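Local coordinates for segregation and condensation protein B (Chlorobium tepidum TLS, PDB 1T6S) that probably takes part in chromosome partitioning during cell division, as a winged-helix subunit of the SMC-ScpAB complex, at residues A77-V80 with R81-L84; A85-I88 with Q89-L92. One frame throughout, in Å; residues are numbered along the deposited sequence.

Contact 1: residues A77-V80 with R81-L84; sequences ADLV and RQLL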
# COMPACT_ATOMS: atom_id res chain seq x y z
N ALA A 77 2.67 23.52 13.28
CA ALA A 77 2.11 22.71 12.21
C ALA A 77 2.92 22.76 10.92
O ALA A 77 3.11 21.73 10.27
CB ALA A 77 0.67 23.13 11.93
N ASP A 78 3.42 23.94 10.56
CA ASP A 78 4.19 24.05 9.33
C ASP A 78 5.50 23.28 9.41
O ASP A 78 5.92 22.63 8.44
CB ASP A 78 4.46 25.52 8.98
CG ASP A 78 5.28 25.67 7.70
OD1 ASP A 78 6.51 25.85 7.79
OD2 ASP A 78 4.68 25.59 6.60
N LEU A 79 6.15 23.35 10.57
CA LEU A 79 7.42 22.65 10.76
C LEU A 79 7.19 21.14 10.72
O LEU A 79 7.95 20.41 10.09
CB LEU A 79 8.04 23.04 12.11
CG LEU A 79 8.45 24.51 12.27
CD1 LEU A 79 9.08 24.74 13.65
CD2 LEU A 79 9.43 24.88 11.18
N VAL A 80 6.14 20.68 11.38
CA VAL A 80 5.82 19.27 11.41
C VAL A 80 5.52 18.75 10.00
O VAL A 80 5.91 17.63 9.62
CB VAL A 80 4.62 19.00 12.35
CG1 VAL A 80 4.22 17.53 12.31
CG2 VAL A 80 5.01 19.40 13.74
N ARG A 81 4.87 19.60 9.21
CA ARG A 81 4.54 19.22 7.84
C ARG A 81 5.83 18.99 7.04
O ARG A 81 5.95 18.01 6.31
CB ARG A 81 3.68 20.30 7.16
CG ARG A 81 2.69 19.73 6.12
CD ARG A 81 1.82 20.83 5.51
NE ARG A 81 2.38 21.36 4.26
CZ ARG A 81 1.75 21.33 3.09
NH1 ARG A 81 0.54 20.79 3.01
NH2 ARG A 81 2.32 21.82 2.00
N GLN A 82 6.81 19.88 7.19
CA GLN A 82 8.06 19.72 6.47
C GLN A 82 8.84 18.48 6.87
O GLN A 82 9.66 17.99 6.09
CB GLN A 82 8.94 20.95 6.66
CG GLN A 82 8.28 22.22 6.20
CD GLN A 82 9.12 23.44 6.54
OE1 GLN A 82 8.64 24.36 7.20
NE2 GLN A 82 10.37 23.45 6.08
N LEU A 83 8.57 17.96 8.06
CA LEU A 83 9.25 16.78 8.56
C LEU A 83 8.54 15.48 8.18
O LEU A 83 9.15 14.57 7.62
CB LEU A 83 9.37 16.86 10.09
CG LEU A 83 9.97 15.62 10.79
CD1 LEU A 83 11.44 15.47 10.38
CD2 LEU A 83 9.87 15.77 12.32
N LEU A 84 7.26 15.40 8.50
CA LEU A 84 6.48 14.19 8.22
C LEU A 84 6.03 14.04 6.77
O LEU A 84 5.89 12.92 6.28
CB LEU A 84 5.23 14.16 9.12
CG LEU A 84 5.44 13.95 10.62
CD1 LEU A 84 6.33 15.02 11.16
CD2 LEU A 84 4.09 13.98 11.35
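Val80 and Leu84 run alongside each other in the same direction, four residues apart on helix 77-84, a two-turn α-helix. Leu84 can be followed outward from its backbone. Its CB lies 3.6 Å from Val80 O, and the next atom, Leu84 CG, comes within 4.1 Å of Val80 CG1. There the side chain forks, and both branches reach the same methyl: Leu84 CD1 is 3.5 Å from Val80 CG1, closer than two methyls normally pack, while Leu84 CD2 is 3.7 Å from that atom. The torsions account for this grip. CG stands anti to the carbonyl carbon (chi1 -68°), and a chi2 of 57° brings CD1 back over the preceding turn, where it also meets Val80 O at 3.1 Å.

That carbonyl is thus in demand from two kinds of neighbour. Leu84 N donates to Val80 O over 2.8 Å in a nearly straight bond (N-H...O 175°), and Leu83 N adds a weak one to the same oxygen. Leu83 N also bonds weakly to Leu79 O, so its hydrogen is shared between two carbonyls. Earlier in the helix, Arg81 N donates to Ala77 O at 3.0 Å and Gln82 N to Asp78 O.

The contact is largely a surface one, but its far end reaches the dimer: Leu84 packs on Arg138 of the second subunit, and Arg81 on Pro108 of that subunit. Arg81 bends at chi3, and its NH1 makes a weak hydrogen bond to the backbone O of Gln107 of the second subunit.

Contact 2: residues A85-I88 with Q89-L92; sequences APVI and QRRL. With NO3 (nitrate ion), chain F; NO3 (nitrate ion), chain I.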
# COMPACT_ATOMS: atom_id res chain seq x y z
N ALA A 85 5.83 15.17 6.09
CA ALA A 85 5.35 15.14 4.71
C ALA A 85 5.94 16.22 3.81
O ALA A 85 5.21 17.09 3.32
CB ALA A 85 3.81 15.24 4.71
N PRO A 86 7.26 16.20 3.58
CA PRO A 86 7.85 17.22 2.71
C PRO A 86 7.27 17.06 1.28
O PRO A 86 6.83 15.97 0.92
CB PRO A 86 9.35 16.92 2.79
CG PRO A 86 9.38 15.44 3.01
CD PRO A 86 8.28 15.23 4.02
N VAL A 87 7.28 18.14 0.50
CA VAL A 87 6.73 18.16 -0.86
C VAL A 87 7.17 17.02 -1.79
O VAL A 87 6.33 16.36 -2.41
CB VAL A 87 7.06 19.48 -1.61
CG1 VAL A 87 6.15 19.63 -2.83
CG2 VAL A 87 6.92 20.66 -0.68
N ILE A 88 8.48 16.79 -1.88
CA ILE A 88 9.02 15.75 -2.75
C ILE A 88 8.50 14.38 -2.36
O ILE A 88 8.16 13.55 -3.22
CB ILE A 88 10.57 15.70 -2.71
CG1 ILE A 88 11.14 17.10 -2.97
CG2 ILE A 88 11.10 14.72 -3.75
CD1 ILE A 88 10.62 17.75 -4.22
N GLN A 89 8.46 14.12 -1.06
CA GLN A 89 7.96 12.85 -0.56
C GLN A 89 6.48 12.72 -0.95
O GLN A 89 6.04 11.65 -1.37
CB GLN A 89 8.11 12.78 0.96
CG GLN A 89 7.61 11.51 1.60
CD GLN A 89 7.58 11.62 3.11
OE1 GLN A 89 8.63 11.74 3.76
NE2 GLN A 89 6.38 11.59 3.70
N ARG A 90 5.73 13.81 -0.83
CA ARG A 90 4.31 13.80 -1.17
C ARG A 90 4.10 13.50 -2.66
O ARG A 90 3.18 12.78 -3.02
CB ARG A 90 3.66 15.14 -0.78
CG ARG A 90 3.36 15.27 0.71
CD ARG A 90 3.40 16.72 1.15
NE ARG A 90 2.49 17.53 0.36
CZ ARG A 90 2.70 18.82 0.07
NH1 ARG A 90 3.79 19.43 0.51
NH2 ARG A 90 1.80 19.49 -0.65
N ARG A 91 4.94 14.08 -3.52
CA ARG A 91 4.87 13.86 -4.96
C ARG A 91 5.08 12.38 -5.29
O ARG A 91 4.31 11.80 -6.05
CB ARG A 91 5.94 14.71 -5.68
CG ARG A 91 5.64 16.22 -5.70
CD ARG A 91 6.86 17.04 -6.17
NE ARG A 91 7.24 16.77 -7.55
CZ ARG A 91 8.29 17.31 -8.17
NH1 ARG A 91 9.07 18.16 -7.52
NH2 ARG A 91 8.55 17.01 -9.44
N LEU A 92 6.12 11.78 -4.72
CA LEU A 92 6.38 10.36 -4.95
C LEU A 92 5.19 9.52 -4.48
O LEU A 92 4.68 8.67 -5.22
CB LEU A 92 7.64 9.91 -4.20
CG LEU A 92 8.94 10.57 -4.71
CD1 LEU A 92 10.05 10.39 -3.66
CD2 LEU A 92 9.36 9.95 -6.05
N NO3 F . 8.74 21.09 2.08
O1 NO3 F . 8.52 22.25 2.51
O2 NO3 F . 7.84 20.31 2.14
O3 NO3 F . 9.84 20.84 1.64
N NO3 I . 3.43 11.15 2.28
O1 NO3 I . 4.33 11.30 1.44
O2 NO3 I . 3.54 11.76 3.32
O3 NO3 I . 2.51 10.40 2.01
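Arg90 reaches back across the first turn of helix 87-106 to Val87, its NH1 lying 3.6 Å from Val87 CG2 and 3.5 Å from Val87 CA. The two side chains cross at a slant, the arginine chain bending at chi3 (55°) to reach there. On the neighbouring flank, Gln89 OE1 comes 3.5 Å from Pro86 CD, and Gln89 CB packs 3.6 Å from Pro86 CG. Gln89 runs out straight, chi1 179° setting its CG anti to the backbone N, and carries its amide past the proline ring, where NE2 donates to two oxygens of one nitrate ion, O2 at 2.9 Å and O1 at 3.1 Å.

Another nitrate accepts from Val87 N through its O2 at 2.8 Å (N-H...O 153°), and this oxygen also lies near the plane of the Arg90 guanidinium, at its edge. Backbone bonds from Arg90 N to Pro86 O and from Arg91 N to Val87 O hold the turn that presents these groups.

Outside it, Trp105 of the second subunit offers its carbonyl to Arg90 NE and its ring for a cation-pi contact. With Arg90 replaced by an alanine, that carbonyl would probably lose its donor and the Trp105 ring its cationic partner at the dimer interface.

Pro86 occupies the N-cap position, and the nitrate on Val87 N is an anion held by a backbone N-H at the start of a helix, as is common at helix N-termini.

How the contacts relate
Contacts 1 and 2 are consecutive, their centres 12 Å apart: helix 77-84 ends in contact 1, and after the break at Ala85 helix 87-106 starts in contact 2. A probable hydrogen bond spans the joint, Gln89 NE2 to Leu84 O at 2.9 Å, so one amide nitrogen serves both the end of the first helix and a nitrate. Arg81 NH2 and Arg90 NH1 approach to 3.2 Å, a pairing of like charges; a nitrate about 3 Å from the Arg81 side chain may offset some of it. Both contacts touch the second subunit, which places this helix-to-helix junction at the dimer interface.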